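Local coordinates for protein sulfurtransferase (Azotobacter vinelandii, PDB 1E0C) that probably transfers sulfane sulfur from thiosulfate to cyanide, as a two-domain enzyme of the rhodanese family, by way of a persulfide intermediate, at residues D15-L20 with T118-E123; A197-D200 with A204-I207. One frame throughout, in Å; residues are numbered along the deposited sequence.

Contact 1 (D15-L20 with T118-E123); sequences DLQARL and TAWLAE
Trp120 pushes the benzo end of its indole between Leu16, Gln17 and Leu20, bridging two backbones whose nearest CA atoms, of Gln17 and Trp120, are 9.2 Å apart. From CB, which does not itself reach segment 15-20, CG is anti to the backbone N (chi1 -170°), and this carries the ring out from helix 116-122 toward helix 13-17 and the turn after it. CZ3 then meets Leu16 CD2 at 3.9 Å, and CH2 meets Gln17 CB at 3.7 Å, both obliquely. Leu20, on the turn Gln17-Leu20, brings its CD1 to the ring edge, 4.2 Å from CH2. Gln17 gives the ring its aliphatic root, while its OE1 accepts a hydrogen bond from Arg125 NH1. Leu16 also packs on Leu25 and Leu27, so it lies between the indole and strand 25-29 of the N-terminal rhodanese-like domain. Cutting Trp120 back to an alanine is likely to open a gap beside Leu16, Gln17 and Leu20 and to leave the Pro126 carbonyl without the buried indole N-H that it now satisfies. With no hydrogen bond between the segments, helix 116-122 is joined to helix 13-17 and the turn after it by van der Waals contact.

Contact 2 (A197-D200 with A204-I207); sequences AAMD and ALRI
Met199-Asp200 and Arg206-Ile207 run antiparallel as a short, weakly bonded hairpin, Met199 facing Ile207 as a non-hydrogen-bonded pair with CA atoms 4.6 Å apart. Asp200 N donates to Arg206 O at 2.8 Å, nearly in line with the carbonyl bond. The return bond, Leu205 N to Asp200 O at 3.0 Å, is more bent: the donor stands above the carbonyl plane, and the angle at hydrogen is 137°. Arg206 O also receives a CA-H...O contact from Met199 CA at 3.4 Å, while Ala198 O takes another from Ile207 CA. Positive phi at both Ala204 and Leu205 (58° and 67°) turns the chain into the returning strand. This small beta hairpin belongs to the C-terminal rhodanese-like domain and reaches helix 116-122 of the N-terminal one, with Ala204 on Ala119 and Ala122, and Leu205 on Thr118. Among the side chains, Leu205 sends CD2 across to Met199, 3.8 Å from SD and 4.0 Å from CB. The Met199 chain, extended beyond CG, also packs on Leu238 of helix 235-245, where Ala198 and Ile207 both touch Ile242. Asp200 turns its carboxylate back into the loop, OD1 bonding Ser202 OG, whereas Arg206 points out of the strand pair: NE forms a salt bridge with Glu12, while NH1 turns back to the carbonyl of Arg203 in the connecting loop.

Both contacts are partly buried; contact 1 is the more peripheral, its centre about 19 Å from the chain centre against about 14 Å for contact 2. Contact 1 ties helix 116-122 to segment 15-20 within the N-terminal rhodanese-like domain, chiefly through the Trp120 side chain and without a hydrogen bond between the segments; contact 2, local in sequence, rests chiefly on backbone hydrogen bonds in the C-terminal domain. Helix 116-122 serves both, and Glu123 just after it adds a link to contact 2. While Trp120 turns to helix 13-17, Ala119 meets the hairpin, its CA 3.5 Å from Ala204 CB, and Glu123 OE2 forms a salt bridge with Arg206 NH2 at 2.9 Å. The domain interface thus combines small apolar side chains with an ion pair.

Contact 1 (D15-L20 with T118-E123)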
# COMPACT_ATOMS: atom_id res chain seq x y z
N ASP A 15 4.31 -11.06 16.68
CA ASP A 15 2.92 -11.48 16.53
C ASP A 15 2.77 -12.45 15.36
O ASP A 15 2.01 -13.41 15.43
CB ASP A 15 2.02 -10.27 16.25
CG ASP A 15 2.08 -9.22 17.34
OD1 ASP A 15 2.09 -9.60 18.53
OD2 ASP A 15 2.10 -8.02 16.98
N LEU A 16 3.46 -12.14 14.26
CA LEU A 16 3.41 -13.00 13.09
C LEU A 16 4.10 -14.33 13.35
O LEU A 16 3.54 -15.38 13.03
CB LEU A 16 4.01 -12.31 11.86
CG LEU A 16 4.11 -13.18 10.59
CD1 LEU A 16 2.74 -13.67 10.18
CD2 LEU A 16 4.78 -12.38 9.49
N GLN A 17 5.28 -14.30 13.96
CA GLN A 17 5.99 -15.56 14.21
C GLN A 17 5.18 -16.56 15.00
O GLN A 17 5.19 -17.76 14.71
CB GLN A 17 7.37 -15.33 14.84
CG GLN A 17 8.18 -16.63 14.93
CD GLN A 17 9.63 -16.43 15.27
OE1 GLN A 17 10.25 -15.43 14.90
NE2 GLN A 17 10.23 -17.41 15.95
N ALA A 18 4.42 -16.10 15.99
CA ALA A 18 3.60 -16.96 16.83
C ALA A 18 2.44 -17.57 16.06
O ALA A 18 1.77 -18.48 16.54
CB ALA A 18 3.02 -16.12 17.98
N ARG A 19 2.12 -17.00 14.90
CA ARG A 19 0.93 -17.38 14.15
C ARG A 19 1.24 -17.88 12.74
O ARG A 19 0.31 -18.03 11.95
CB ARG A 19 -0.02 -16.17 14.06
CG ARG A 19 -0.62 -15.76 15.40
CD ARG A 19 -1.37 -14.44 15.30
NE ARG A 19 -1.98 -14.05 16.57
CZ ARG A 19 -1.31 -13.51 17.59
NH1 ARG A 19 -0.01 -13.27 17.50
NH2 ARG A 19 -1.94 -13.22 18.72
N LEU A 20 2.49 -18.24 12.45
CA LEU A 20 2.88 -18.66 11.11
C LEU A 20 2.13 -19.88 10.59
O LEU A 20 2.01 -20.06 9.37
CB LEU A 20 4.38 -18.96 11.04
CG LEU A 20 5.32 -17.75 11.00
CD1 LEU A 20 6.77 -18.19 11.08
CD2 LEU A 20 5.06 -16.92 9.74
N THR A 118 12.60 -6.13 6.73
CA THR A 118 13.68 -5.41 7.41
C THR A 118 13.61 -5.67 8.91
O THR A 118 14.61 -6.06 9.51
CB THR A 118 13.55 -3.89 7.16
OG1 THR A 118 13.29 -3.70 5.75
CG2 THR A 118 14.84 -3.17 7.51
N ALA A 119 12.43 -5.52 9.49
CA ALA A 119 12.25 -5.74 10.93
C ALA A 119 12.39 -7.22 11.28
O ALA A 119 13.00 -7.58 12.29
CB ALA A 119 10.90 -5.20 11.37
N TRP A 120 11.86 -8.09 10.43
CA TRP A 120 12.00 -9.53 10.61
C TRP A 120 13.47 -9.92 10.66
O TRP A 120 13.90 -10.61 11.60
CB TRP A 120 11.32 -10.27 9.44
CG TRP A 120 11.19 -11.75 9.65
CD1 TRP A 120 12.06 -12.72 9.22
CD2 TRP A 120 10.11 -12.44 10.29
NE1 TRP A 120 11.59 -13.96 9.58
CE2 TRP A 120 10.39 -13.82 10.21
CE3 TRP A 120 8.93 -12.03 10.92
CZ2 TRP A 120 9.54 -14.77 10.77
CZ3 TRP A 120 8.09 -12.97 11.46
CH2 TRP A 120 8.40 -14.34 11.38
N LEU A 121 14.25 -9.46 9.69
CA LEU A 121 15.68 -9.80 9.65
C LEU A 121 16.43 -9.15 10.81
O LEU A 121 17.37 -9.75 11.36
CB LEU A 121 16.32 -9.38 8.34
CG LEU A 121 15.84 -10.06 7.05
CD1 LEU A 121 16.31 -9.27 5.84
CD2 LEU A 121 16.37 -11.49 6.99
N ALA A 122 16.04 -7.93 11.17
CA ALA A 122 16.75 -7.24 12.26
C ALA A 122 16.66 -8.05 13.55
O ALA A 122 17.54 -7.95 14.40
CB ALA A 122 16.21 -5.83 12.47
N GLU A 123 15.57 -8.79 13.71
CA GLU A 123 15.35 -9.60 14.90
C GLU A 123 15.81 -11.04 14.71
O GLU A 123 15.57 -11.89 15.56
CB GLU A 123 13.88 -9.51 15.34
CG GLU A 123 13.50 -8.11 15.78
CD GLU A 123 12.08 -7.89 16.22
OE1 GLU A 123 11.20 -8.77 16.11
OE2 GLU A 123 11.81 -6.76 16.70

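Contact 2 (A197-D200 with A204-I207)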
# COMPACT_ATOMS: atom_id res chain seq x y z
N ALA A 197 9.64 9.40 4.95
CA ALA A 197 9.66 10.22 6.17
C ALA A 197 8.75 9.59 7.23
O ALA A 197 8.87 9.90 8.42
CB ALA A 197 9.18 11.64 5.86
N ALA A 198 7.86 8.70 6.81
CA ALA A 198 6.94 8.04 7.71
C ALA A 198 7.56 6.80 8.36
O ALA A 198 6.97 6.25 9.30
CB ALA A 198 5.66 7.64 6.98
N MET A 199 8.70 6.37 7.84
CA MET A 199 9.40 5.22 8.39
C MET A 199 10.43 5.67 9.43
O MET A 199 11.01 6.74 9.32
CB MET A 199 10.18 4.46 7.31
CG MET A 199 9.35 4.08 6.08
SD MET A 199 10.49 3.58 4.76
CE MET A 199 9.34 3.52 3.38
N ASP A 200 10.81 4.71 10.27
CA ASP A 200 11.86 4.97 11.26
C ASP A 200 13.02 4.02 10.99
O ASP A 200 12.98 2.84 11.33
CB ASP A 200 11.29 4.79 12.66
CG ASP A 200 12.29 5.07 13.77
OD1 ASP A 200 13.48 5.27 13.46
OD2 ASP A 200 11.85 5.08 14.94
N ALA A 204 14.23 -0.38 12.05
CA ALA A 204 14.10 -1.33 10.95
C ALA A 204 12.95 -1.00 10.02
O ALA A 204 12.23 -1.89 9.55
CB ALA A 204 13.99 -2.76 11.48
N LEU A 205 12.73 0.28 9.75
CA LEU A 205 11.73 0.76 8.82
C LEU A 205 10.30 0.53 9.24
O LEU A 205 9.38 0.65 8.44
CB LEU A 205 11.99 0.28 7.39
CG LEU A 205 13.34 0.69 6.79
CD1 LEU A 205 13.52 0.10 5.41
CD2 LEU A 205 13.45 2.21 6.74
N ARG A 206 10.06 0.34 10.54
CA ARG A 206 8.69 0.36 11.06
C ARG A 206 8.13 1.78 10.84
O ARG A 206 8.89 2.71 10.61
CB ARG A 206 8.65 0.05 12.55
CG ARG A 206 8.95 -1.41 12.90
CD ARG A 206 8.90 -1.56 14.43
NE ARG A 206 9.11 -2.93 14.86
CZ ARG A 206 10.24 -3.61 14.79
NH1 ARG A 206 11.35 -3.11 14.28
NH2 ARG A 206 10.24 -4.87 15.25
N ILE A 207 6.82 1.87 10.92
CA ILE A 207 6.15 3.18 10.85
C ILE A 207 6.55 3.97 12.09
O ILE A 207 6.58 3.37 13.17
CB ILE A 207 4.63 2.98 10.81
CG1 ILE A 207 4.22 2.31 9.48
CG2 ILE A 207 3.89 4.31 10.96
CD1 ILE A 207 2.91 1.56 9.58